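Local coordinates for kelch-like protein 7 (Homo sapiens, PDB 3II7) that acts as the substrate-specific adapter of a CUL3-RBX1 E3 ubiquitin ligase, directing target proteins to ubiquitination and degradation, and is represented here by its kelch-repeat domain, at residues A[41-46]-A[69-74]; A[45-50]-A[62-67]; A[16-21]-A[290-295]. All coordinates share one frame; numbering follows the deposited sequence.

How the contacts relate
Contacts 1 and 2 join the loop leaving the first sheet of the kelch propeller to parts of the second; they share Lys45, Arg46 and one water, and their centres are about 8 Å apart. Contact 3 lies within the first sheet, which strand 57-61 of the second covers. All three are partly buried, but contact 3 is the most central, about 10 Å from the chain's centre against 17 and 15 Å, and contact 2 alone includes exposed residues. Contact 1 reaches strand 71-76 through a salt-bridge network, a stacked ring and one backbone carbonyl. Contact 2 joins loop to loop without a salt bridge. Contact 3 is regular sheet pairing with apolar side chains, uniting the domain's two ends.

Contact 1 (A[41-46]-A[69-74]); sequences CPFEKR and IKRMDC. With EDO (1,2-ethanediol), chain G; EDO (1,2-ethanediol), chain O; EDO (1,2-ethanediol), chain M; EDO (1,2-ethanediol), chain B.
A salt-bridge network of Arg46, Arg71 and Asp73 fastens the loop between strands 35-38 and 50-54 to strand 71-76. The extended side chain of Arg46 delivers NH2 to Asp73 OD2 at 2.9 Å, meeting the carboxylate from above its plane, with guanidinium and carboxylate planes 90° apart. The same nitrogen reaches Arg71 O at 2.8 Å, and NH1 shares that oxygen at 3.1 Å, an end-on grip on one carbonyl. Arg71 holds Asp73 side-on, NE to OD1 at 2.7 Å and NH2 to OD2, each oxygen using its syn lone pair. OD2 thus accepts from two arginines and from a water that donates to it and accepts from Arg46 NE, while OD1 has a further partner in Ser84. In the kelch propeller this ties Kelch 1 to Kelch 2: the loop leaves the first sheet and leads into strand 50-54 of the second, touching that sheet's strand 71-76 on the way. Phe43 covers the carboxylate on the side opposite Arg46 NH2: the planes are 5° apart, and Asp73 CG sits 3.7 Å above the ring plane, over its centre. A chi1 of -59° puts CG of Phe43 beside the backbone N, from where the ring lies flat over the carboxylate. Ile69 packs against the arginine: CD1 lies 3.4 Å from Arg46 CG, and CG2 rests over one face of the guanidinium, offset toward its rim.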
loop_
_atom_site.group_PDB
_atom_site.type_symbol
_atom_site.label_atom_id
_atom_site.label_comp_id
_atom_site.label_asym_id
_atom_site.label_seq_id
_atom_site.Cartn_x
_atom_site.Cartn_y
_atom_site.Cartn_z
ATOM N N CYS A 41 -4.354 -18.943 6.094
ATOM C CA CYS A 41 -4.136 -18.679 4.662
ATOM C C CYS A 41 -3.493 -19.892 4.040
ATOM O O CYS A 41 -2.408 -20.282 4.460
ATOM C CB CYS A 41 -3.207 -17.514 4.466
ATOM S SG CYS A 41 -2.822 -17.106 2.748
ATOM N N PRO A 42 -4.135 -20.477 3.029
ATOM C CA PRO A 42 -3.608 -21.683 2.399
ATOM C C PRO A 42 -2.740 -21.409 1.145
ATOM O O PRO A 42 -2.408 -22.336 0.412
ATOM C CB PRO A 42 -4.880 -22.394 1.997
ATOM C CG PRO A 42 -5.755 -21.284 1.533
ATOM C CD PRO A 42 -5.445 -20.120 2.449
ATOM N N PHE A 43 -2.359 -20.154 0.937
ATOM C CA PHE A 43 -1.522 -19.750 -0.220
ATOM C C PHE A 43 -0.158 -19.293 0.224
ATOM O O PHE A 43 -0.021 -18.570 1.226
ATOM C CB PHE A 43 -2.197 -18.626 -1.001
ATOM C CG PHE A 43 -3.557 -19.001 -1.529
ATOM C CD1 PHE A 43 -3.685 -19.969 -2.512
ATOM C CD2 PHE A 43 -4.701 -18.388 -1.051
ATOM C CE1 PHE A 43 -4.928 -20.327 -2.989
ATOM C CE2 PHE A 43 -5.951 -18.745 -1.528
ATOM C CZ PHE A 43 -6.055 -19.720 -2.501
ATOM N N GLU A 44 0.851 -19.703 -0.543
ATOM C CA GLU A 44 2.230 -19.345 -0.269
ATOM C C GLU A 44 2.467 -17.860 -0.541
ATOM O O GLU A 44 1.722 -17.229 -1.302
ATOM C CB GLU A 44 3.157 -20.189 -1.121
ATOM C CG GLU A 44 3.148 -21.648 -0.731
ATOM C CD GLU A 44 4.292 -22.427 -1.346
ATOM O OE1 GLU A 44 4.749 -22.057 -2.453
ATOM O OE2 GLU A 44 4.738 -23.408 -0.714
ATOM N N LYS A 45 3.516 -17.321 0.072
ATOM C CA LYS A 45 3.905 -15.943 -0.091
ATOM C C LYS A 45 4.109 -15.613 -1.554
ATOM O O LYS A 45 4.686 -16.415 -2.299
ATOM C CB LYS A 45 5.268 -15.690 0.555
ATOM C CG LYS A 45 5.362 -15.841 2.014
ATOM C CD LYS A 45 6.844 -15.954 2.457
ATOM C CE LYS A 45 7.495 -14.606 2.594
ATOM N NZ LYS A 45 7.011 -13.937 3.820
ATOM N N ARG A 46 3.667 -14.413 -1.929
ATOM C CA ARG A 46 3.975 -13.821 -3.216
ATOM C C ARG A 46 5.087 -12.810 -3.047
ATOM O O ARG A 46 5.148 -12.102 -2.015
ATOM C CB ARG A 46 2.778 -13.060 -3.755
ATOM C CG ARG A 46 1.578 -13.886 -4.048
ATOM C CD ARG A 46 0.543 -13.097 -4.791
ATOM N NE ARG A 46 -0.687 -13.858 -4.964
ATOM C CZ ARG A 46 -1.544 -13.723 -5.987
ATOM N NH1 ARG A 46 -1.316 -12.857 -6.970
ATOM N NH2 ARG A 46 -2.622 -14.480 -6.041
ATOM N N ILE A 69 2.358 -14.314 -11.300
ATOM C CA ILE A 69 1.093 -14.959 -10.898
ATOM C C ILE A 69 -0.088 -14.322 -11.620
ATOM O O ILE A 69 -0.215 -13.086 -11.673
ATOM C CB ILE A 69 0.884 -14.895 -9.391
ATOM C CG1 ILE A 69 2.026 -15.587 -8.662
ATOM C CG2 ILE A 69 -0.428 -15.544 -9.019
ATOM C CD1 ILE A 69 2.135 -15.143 -7.205
ATOM N N LYS A 70 -0.959 -15.175 -12.172
ATOM C CA LYS A 70 -2.090 -14.711 -12.980
ATOM C C LYS A 70 -3.429 -14.792 -12.238
ATOM O O LYS A 70 -4.440 -14.323 -12.734
ATOM C CB LYS A 70 -2.169 -15.534 -14.274
ATOM C CG LYS A 70 -0.870 -15.509 -15.090
ATOM C CD LYS A 70 -1.081 -16.132 -16.466
ATOM C CE LYS A 70 0.253 -16.299 -17.190
ATOM N NZ LYS A 70 0.110 -17.001 -18.470
ATOM N N ARG A 71 -3.410 -15.389 -11.052
ATOM C CA ARG A 71 -4.581 -15.556 -10.230
ATOM C C ARG A 71 -4.672 -14.455 -9.166
ATOM O O ARG A 71 -3.660 -14.029 -8.624
ATOM C CB ARG A 71 -4.434 -16.877 -9.506
ATOM C CG ARG A 71 -5.623 -17.325 -8.758
ATOM C CD ARG A 71 -5.333 -18.697 -8.112
ATOM N NE ARG A 71 -4.403 -18.574 -7.005
ATOM C CZ ARG A 71 -3.140 -18.985 -6.986
ATOM N NH1 ARG A 71 -2.594 -19.657 -8.008
ATOM N NH2 ARG A 71 -2.413 -18.750 -5.911
ATOM N N MET A 72 -5.908 -14.057 -8.826
ATOM C CA MET A 72 -6.184 -13.122 -7.708
ATOM C C MET A 72 -6.790 -13.942 -6.596
ATOM O O MET A 72 -7.790 -14.624 -6.804
ATOM C CB MET A 72 -7.194 -12.045 -8.184
ATOM C CG MET A 72 -7.664 -11.066 -7.161
ATOM S SD MET A 72 -8.313 -9.587 -8.004
ATOM C CE MET A 72 -9.822 -10.236 -8.703
ATOM N N ASP A 73 -6.173 -13.909 -5.427
ATOM C CA ASP A 73 -6.699 -14.650 -4.272
ATOM C C ASP A 73 -7.494 -13.701 -3.393
ATOM O O ASP A 73 -7.072 -12.560 -3.153
ATOM C CB ASP A 73 -5.564 -15.334 -3.538
ATOM C CG ASP A 73 -4.936 -16.429 -4.358
ATOM O OD1 ASP A 73 -5.685 -17.163 -5.075
ATOM O OD2 ASP A 73 -3.677 -16.559 -4.316
ATOM N N CYS A 74 -8.655 -14.156 -2.946
ATOM C CA CYS A 74 -9.629 -13.285 -2.294
ATOM C C CYS A 74 -9.999 -13.877 -0.958
ATOM O O CYS A 74 -10.360 -15.071 -0.872
ATOM C CB CYS A 74 -10.862 -13.143 -3.154
ATOM S SG CYS A 74 -10.558 -12.696 -4.900
HETATM C C1 EDO G . 1.834 -12.435 0.756
HETATM O O1 EDO G . 1.652 -12.989 -0.549
HETATM C C2 EDO G . 3.013 -11.468 0.795
HETATM O O2 EDO G . 4.254 -12.157 0.494
HETATM C C1 EDO O . -2.115 -19.444 -12.957
HETATM O O1 EDO O . -3.234 -18.778 -13.554
HETATM C C2 EDO O . -1.643 -18.639 -11.753
HETATM O O2 EDO O . -0.375 -18.013 -12.002
HETATM C C1 EDO M . 6.107 -20.940 2.213
HETATM O O1 EDO M . 5.057 -21.711 2.799
HETATM C C2 EDO M . 5.906 -19.443 2.484
HETATM O O2 EDO M . 4.527 -19.094 2.495
HETATM C C1 EDO B . -1.144 -17.826 7.949
HETATM O O1 EDO B . -1.384 -17.337 9.292
HETATM C C2 EDO B . -0.951 -19.336 7.932
HETATM O O2 EDO B . -2.187 -20.060 7.910
HETATM O O HOH W 1 -1.532 -15.773 -3.010
HETATM O O HOH W 2 -2.408 -11.735 -9.817
#

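Contact 2 (A[45-50]-A[62-67]). With EDO (1,2-ethanediol), chain P; EDO (1,2-ethanediol), chain G; EDO (1,2-ethanediol), chain H; EDO (1,2-ethanediol), chain M.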
loop_
_atom_site.group_PDB
_atom_site.type_symbol
_atom_site.label_atom_id
_atom_site.label_comp_id
_atom_site.label_asym_id
_atom_site.label_seq_id
_atom_site.Cartn_x
_atom_site.Cartn_y
_atom_site.Cartn_z
ATOM N N LYS A 45 3.516 -17.321 0.072
ATOM C CA LYS A 45 3.905 -15.943 -0.091
ATOM C C LYS A 45 4.109 -15.613 -1.554
ATOM O O LYS A 45 4.686 -16.415 -2.299
ATOM C CB LYS A 45 5.268 -15.690 0.555
ATOM C CG LYS A 45 5.362 -15.841 2.014
ATOM C CD LYS A 45 6.844 -15.954 2.457
ATOM C CE LYS A 45 7.495 -14.606 2.594
ATOM N NZ LYS A 45 7.011 -13.937 3.820
ATOM N N ARG A 46 3.667 -14.413 -1.929
ATOM C CA ARG A 46 3.975 -13.821 -3.216
ATOM C C ARG A 46 5.087 -12.810 -3.047
ATOM O O ARG A 46 5.148 -12.102 -2.015
ATOM C CB ARG A 46 2.778 -13.060 -3.755
ATOM C CG ARG A 46 1.578 -13.886 -4.048
ATOM C CD ARG A 46 0.543 -13.097 -4.791
ATOM N NE ARG A 46 -0.687 -13.858 -4.964
ATOM C CZ ARG A 46 -1.544 -13.723 -5.987
ATOM N NH1 ARG A 46 -1.316 -12.857 -6.970
ATOM N NH2 ARG A 46 -2.622 -14.480 -6.041
ATOM N N ARG A 47 5.942 -12.706 -4.056
ATOM C CA ARG A 47 6.941 -11.631 -4.131
ATOM C C ARG A 47 6.344 -10.397 -4.798
ATOM O O ARG A 47 5.849 -10.492 -5.897
ATOM C CB ARG A 47 8.147 -12.085 -4.961
ATOM C CG ARG A 47 9.237 -11.032 -5.120
ATOM C CD ARG A 47 10.285 -11.424 -6.184
ATOM N NE ARG A 47 10.930 -12.687 -5.850
ATOM C CZ ARG A 47 10.645 -13.876 -6.405
ATOM N NH1 ARG A 47 9.722 -13.997 -7.361
ATOM N NH2 ARG A 47 11.302 -14.958 -6.004
ATOM N N ASP A 48 6.439 -9.244 -4.125
ATOM C CA ASP A 48 6.112 -7.955 -4.712
ATOM C C ASP A 48 4.687 -7.880 -5.299
ATOM O O ASP A 48 4.487 -7.423 -6.414
ATOM C CB ASP A 48 7.174 -7.584 -5.750
ATOM C CG ASP A 48 8.559 -7.360 -5.108
ATOM O OD1 ASP A 48 8.603 -6.887 -3.941
ATOM O OD2 ASP A 48 9.556 -7.666 -5.762
ATOM N N ALA A 49 3.719 -8.370 -4.537
ATOM C CA ALA A 49 2.281 -8.245 -4.907
ATOM C C ALA A 49 1.657 -7.004 -4.258
ATOM O O ALA A 49 2.367 -6.130 -3.713
ATOM C CB ALA A 49 1.521 -9.526 -4.503
ATOM N N ALA A 50 0.338 -6.899 -4.373
ATOM C CA ALA A 50 -0.437 -5.816 -3.775
ATOM C C ALA A 50 -1.722 -6.366 -3.213
ATOM O O ALA A 50 -2.165 -7.438 -3.609
ATOM C CB ALA A 50 -0.746 -4.731 -4.810
ATOM N N GLY A 62 -1.256 -9.645 -8.378
ATOM C CA GLY A 62 0.072 -9.363 -8.886
ATOM C C GLY A 62 1.152 -10.150 -8.174
ATOM O O GLY A 62 0.874 -11.116 -7.416
ATOM N N GLY A 63 2.394 -9.761 -8.421
ATOM C CA GLY A 63 3.512 -10.428 -7.838
ATOM C C GLY A 63 3.885 -11.724 -8.529
ATOM O O GLY A 63 3.305 -12.120 -9.560
ATOM N N SER A 64 4.864 -12.388 -7.950
ATOM C CA SER A 64 5.450 -13.570 -8.565
ATOM C C SER A 64 5.902 -14.571 -7.527
ATOM O O SER A 64 6.054 -14.243 -6.349
ATOM C CB SER A 64 6.644 -13.156 -9.423
ATOM O OG SER A 64 7.616 -12.427 -8.659
ATOM N N GLN A 65 6.111 -15.802 -7.996
ATOM C CA GLN A 65 6.817 -16.827 -7.262
ATOM C C GLN A 65 7.945 -17.254 -8.214
ATOM O O GLN A 65 8.844 -16.445 -8.455
ATOM C CB GLN A 65 5.846 -17.917 -6.823
ATOM C CG GLN A 65 4.985 -17.453 -5.609
ATOM C CD GLN A 65 3.571 -18.036 -5.583
ATOM O OE1 GLN A 65 3.135 -18.657 -6.540
ATOM N NE2 GLN A 65 2.849 -17.823 -4.468
ATOM N N LEU A 66 7.899 -18.458 -8.801
ATOM C CA LEU A 66 8.854 -18.810 -9.863
ATOM C C LEU A 66 8.558 -17.995 -11.143
ATOM O O LEU A 66 9.471 -17.597 -11.866
ATOM C CB LEU A 66 8.831 -20.330 -10.155
ATOM C CG LEU A 66 9.745 -21.190 -9.259
ATOM C CD1 LEU A 66 11.221 -20.909 -9.569
ATOM C CD2 LEU A 66 9.449 -20.984 -7.761
ATOM N N PHE A 67 7.269 -17.731 -11.383
ATOM C CA PHE A 67 6.809 -16.999 -12.554
ATOM C C PHE A 67 5.807 -15.939 -12.088
ATOM O O PHE A 67 5.384 -15.954 -10.922
ATOM C CB PHE A 67 6.151 -17.971 -13.562
ATOM C CG PHE A 67 7.065 -19.111 -14.007
ATOM C CD1 PHE A 67 8.196 -18.851 -14.782
ATOM C CD2 PHE A 67 6.793 -20.428 -13.644
ATOM C CE1 PHE A 67 9.049 -19.902 -15.197
ATOM C CE2 PHE A 67 7.636 -21.481 -14.054
ATOM C CZ PHE A 67 8.763 -21.206 -14.827
HETATM C C1 EDO P . 3.171 -18.508 -11.314
HETATM O O1 EDO P . 3.156 -19.629 -12.207
HETATM C C2 EDO P . 3.860 -18.887 -10.012
HETATM O O2 EDO P . 5.182 -19.419 -10.255
HETATM C C1 EDO G . 1.834 -12.435 0.756
HETATM O O1 EDO G . 1.652 -12.989 -0.549
HETATM C C2 EDO G . 3.013 -11.468 0.795
HETATM O O2 EDO G . 4.254 -12.157 0.494
HETATM C C1 EDO H . 4.060 -8.341 -1.183
HETATM O O1 EDO H . 4.194 -9.484 -2.021
HETATM C C2 EDO H . 5.372 -7.631 -0.944
HETATM O O2 EDO H . 5.086 -6.332 -0.408
HETATM C C1 EDO M . 6.107 -20.940 2.213
HETATM O O1 EDO M . 5.057 -21.711 2.799
HETATM C C2 EDO M . 5.906 -19.443 2.484
HETATM O O2 EDO M . 4.527 -19.094 2.495
HETATM O O HOH W 2 -2.408 -11.735 -9.817
#
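Arg47 and Ser64 form a single antiparallel bridge, a hydrogen-bonded pair in which Arg47 N donates to Ser64 O at 2.8 Å and Ser64 N returns a bond to Arg47 O at 3.0 Å. Side chains add three bonds to backbone carbonyls. Arg47 NH1 meets Gln65 O at 2.8 Å, on a lone pair and in the guanidinium plane; the chain gets there by turning at chi3 (-59°), which swings NE out of the extended line. Ser64 OG, 2.9 Å from Arg47 NH1, is a less certain second acceptor because Ser64 takes two conformations. Arg46 NH1 takes a lone pair of Gly62 O at 2.8 Å, and a water joins this nitrogen to Gly62 N. From the other segment, Gln65 NE2 reaches back to Lys45 O at 3.2 Å, coming from above the carbonyl plane. Packing is close at the consecutive glycines Gly62-Gly63, the double glycine of the kelch repeat: Gly63 CA passes 3.0 Å from Arg47 O, and Ala49 CB rests against Gly62 O. The two loops meet at the open end of the hairpin of strands 50-54 and 57-61; pairing continues into it through backbone bonding of Ala50 with Leu61, while Gly63 bonds onward to Ile69, just ahead of strand 71-76.

Contact 3 (A[16-21]-A[290-295]); sequences ALFGGS and LICVVD. With EDO (1,2-ethanediol), chain M.
Ala16 to Phe18 pair antiparallel with Leu290 to Cys292, closing the kelch beta-propeller: the last strand of the domain joins the sheet begun by the first, so that one blade is built from both ends of the chain. Two hydrogen-bonded pairs, Ala16 with Cys292 and Phe18 with Leu290, flank the non-hydrogen-bonded pair Leu17 with Ile291. Ala16 N donates to Cys292 O and Phe18 N to Leu290 O, both at 2.8 Å, with return bonds from Cys292 N to Ala16 O and from Leu290 N to Phe18 O. Between them the strands come close enough for Leu17 CA to lie 3.2 Å from Leu290 O in a CA-H...O contact. On the face bearing Ala16 and Phe18, Ala16 CB is the low point between larger neighbours, and Val294 CG1 meets it at 3.8 Å, methyl against methyl; a chi1 of -52° sets this branch beside the backbone N. Farther along, Phe18 CB and Leu290 CB stand side by side at 4.2 Å. Strand 57-61 of the next blade covers this face, Val58 meeting Phe18, Cys292 and Val294, and Ile60 meeting Leu290. On the other face Leu17 CD1 touches Ile291 CG1 at 4.2 Å, and Phe284 also lies against Leu17. Cys292 SG lies loosely over the groove where Ala16 CB meets Phe18 CE1, at the ring's edge near its plane and 4.5 Å from each of the two carbons.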
loop_
_atom_site.group_PDB
_atom_site.type_symbol
_atom_site.label_atom_id
_atom_site.label_comp_id
_atom_site.label_asym_id
_atom_site.label_seq_id
_atom_site.Cartn_x
_atom_site.Cartn_y
_atom_site.Cartn_z
ATOM N N ALA A 16 -5.036 -5.781 8.528
ATOM C CA ALA A 16 -4.727 -7.169 8.150
ATOM C C ALA A 16 -3.389 -7.216 7.454
ATOM O O ALA A 16 -3.115 -6.428 6.551
ATOM C CB ALA A 16 -5.790 -7.709 7.250
ATOM N N LEU A 17 -2.552 -8.157 7.890
ATOM C CA LEU A 17 -1.212 -8.347 7.322
ATOM C C LEU A 17 -1.132 -9.746 6.741
ATOM O O LEU A 17 -1.517 -10.719 7.408
ATOM C CB LEU A 17 -0.147 -8.143 8.384
ATOM C CG LEU A 17 0.095 -6.678 8.809
ATOM C CD1 LEU A 17 -1.063 -6.128 9.587
ATOM C CD2 LEU A 17 1.382 -6.569 9.618
ATOM N N PHE A 18 -0.659 -9.848 5.499
ATOM C CA PHE A 18 -0.576 -11.141 4.809
ATOM C C PHE A 18 0.820 -11.466 4.403
ATOM O O PHE A 18 1.446 -10.698 3.654
ATOM C CB PHE A 18 -1.480 -11.173 3.596
ATOM C CG PHE A 18 -2.957 -11.000 3.927
ATOM C CD1 PHE A 18 -3.529 -9.713 3.985
ATOM C CD2 PHE A 18 -3.751 -12.100 4.215
ATOM C CE1 PHE A 18 -4.858 -9.543 4.294
ATOM C CE2 PHE A 18 -5.089 -11.943 4.523
ATOM C CZ PHE A 18 -5.653 -10.648 4.561
ATOM N N GLY A 19 1.312 -12.627 4.853
ATOM C CA GLY A 19 2.695 -13.014 4.633
ATOM C C GLY A 19 2.909 -14.460 4.312
ATOM O O GLY A 19 3.972 -14.990 4.601
ATOM N N GLY A 20 1.907 -15.111 3.716
ATOM C CA GLY A 20 2.073 -16.485 3.245
ATOM C C GLY A 20 1.309 -17.494 4.059
ATOM O O GLY A 20 0.293 -17.173 4.673
ATOM N N SER A 21 1.795 -18.731 4.045
ATOM C CA SER A 21 1.058 -19.858 4.609
ATOM C C SER A 21 1.692 -20.480 5.858
ATOM O O SER A 21 1.141 -21.441 6.395
ATOM C CB SER A 21 0.865 -20.935 3.539
ATOM O OG SER A 21 2.127 -21.398 3.073
ATOM N N LEU A 290 1.884 -7.963 2.813
ATOM C CA LEU A 290 0.829 -7.101 2.324
ATOM C C LEU A 290 0.032 -6.590 3.515
ATOM O O LEU A 290 -0.116 -7.291 4.536
ATOM C CB LEU A 290 -0.057 -7.883 1.341
ATOM C CG LEU A 290 0.702 -8.484 0.170
ATOM C CD1 LEU A 290 -0.256 -9.355 -0.633
ATOM C CD2 LEU A 290 1.287 -7.354 -0.666
ATOM N N ILE A 291 -0.438 -5.354 3.410
ATOM C CA ILE A 291 -1.178 -4.718 4.509
ATOM C C ILE A 291 -2.379 -3.928 3.974
ATOM O O ILE A 291 -2.293 -3.268 2.911
ATOM C CB ILE A 291 -0.220 -3.770 5.312
ATOM C CG1 ILE A 291 -0.950 -3.197 6.554
ATOM C CG2 ILE A 291 0.397 -2.692 4.399
ATOM C CD1 ILE A 291 0.004 -2.467 7.553
ATOM N N CYS A 292 -3.508 -4.008 4.683
ATOM C CA CYS A 292 -4.665 -3.201 4.351
ATOM C C CYS A 292 -5.562 -3.070 5.569
ATOM O O CYS A 292 -5.450 -3.849 6.529
ATOM C CB CYS A 292 -5.449 -3.775 3.153
ATOM S SG CYS A 292 -6.206 -5.354 3.440
ATOM N N VAL A 293 -6.423 -2.067 5.545
ATOM C CA VAL A 293 -7.417 -1.892 6.586
ATOM C C VAL A 293 -8.677 -2.641 6.174
ATOM O O VAL A 293 -9.148 -2.500 5.018
ATOM C CB VAL A 293 -7.745 -0.413 6.821
ATOM C CG1 VAL A 293 -8.891 -0.254 7.883
ATOM C CG2 VAL A 293 -6.493 0.319 7.210
ATOM N N VAL A 294 -9.203 -3.455 7.085
ATOM C CA VAL A 294 -10.455 -4.162 6.859
ATOM C C VAL A 294 -11.532 -3.667 7.824
ATOM O O VAL A 294 -11.245 -3.294 8.943
ATOM C CB VAL A 294 -10.301 -5.708 7.013
ATOM C CG1 VAL A 294 -9.167 -6.233 6.183
ATOM C CG2 VAL A 294 -10.116 -6.092 8.418
ATOM N N ASP A 295 -12.771 -3.672 7.363
ATOM C CA ASP A 295 -13.943 -3.639 8.234
ATOM C C ASP A 295 -14.539 -5.067 8.405
ATOM O O ASP A 295 -14.889 -5.723 7.405
ATOM C CB ASP A 295 -14.991 -2.742 7.634
ATOM C CG ASP A 295 -16.009 -2.298 8.641
ATOM O OD1 ASP A 295 -16.073 -2.898 9.738
ATOM O OD2 ASP A 295 -16.742 -1.340 8.336
HETATM C C1 EDO M . 6.107 -20.940 2.213
HETATM O O1 EDO M . 5.057 -21.711 2.799
HETATM C C2 EDO M . 5.906 -19.443 2.484
HETATM O O2 EDO M . 4.527 -19.094 2.495
#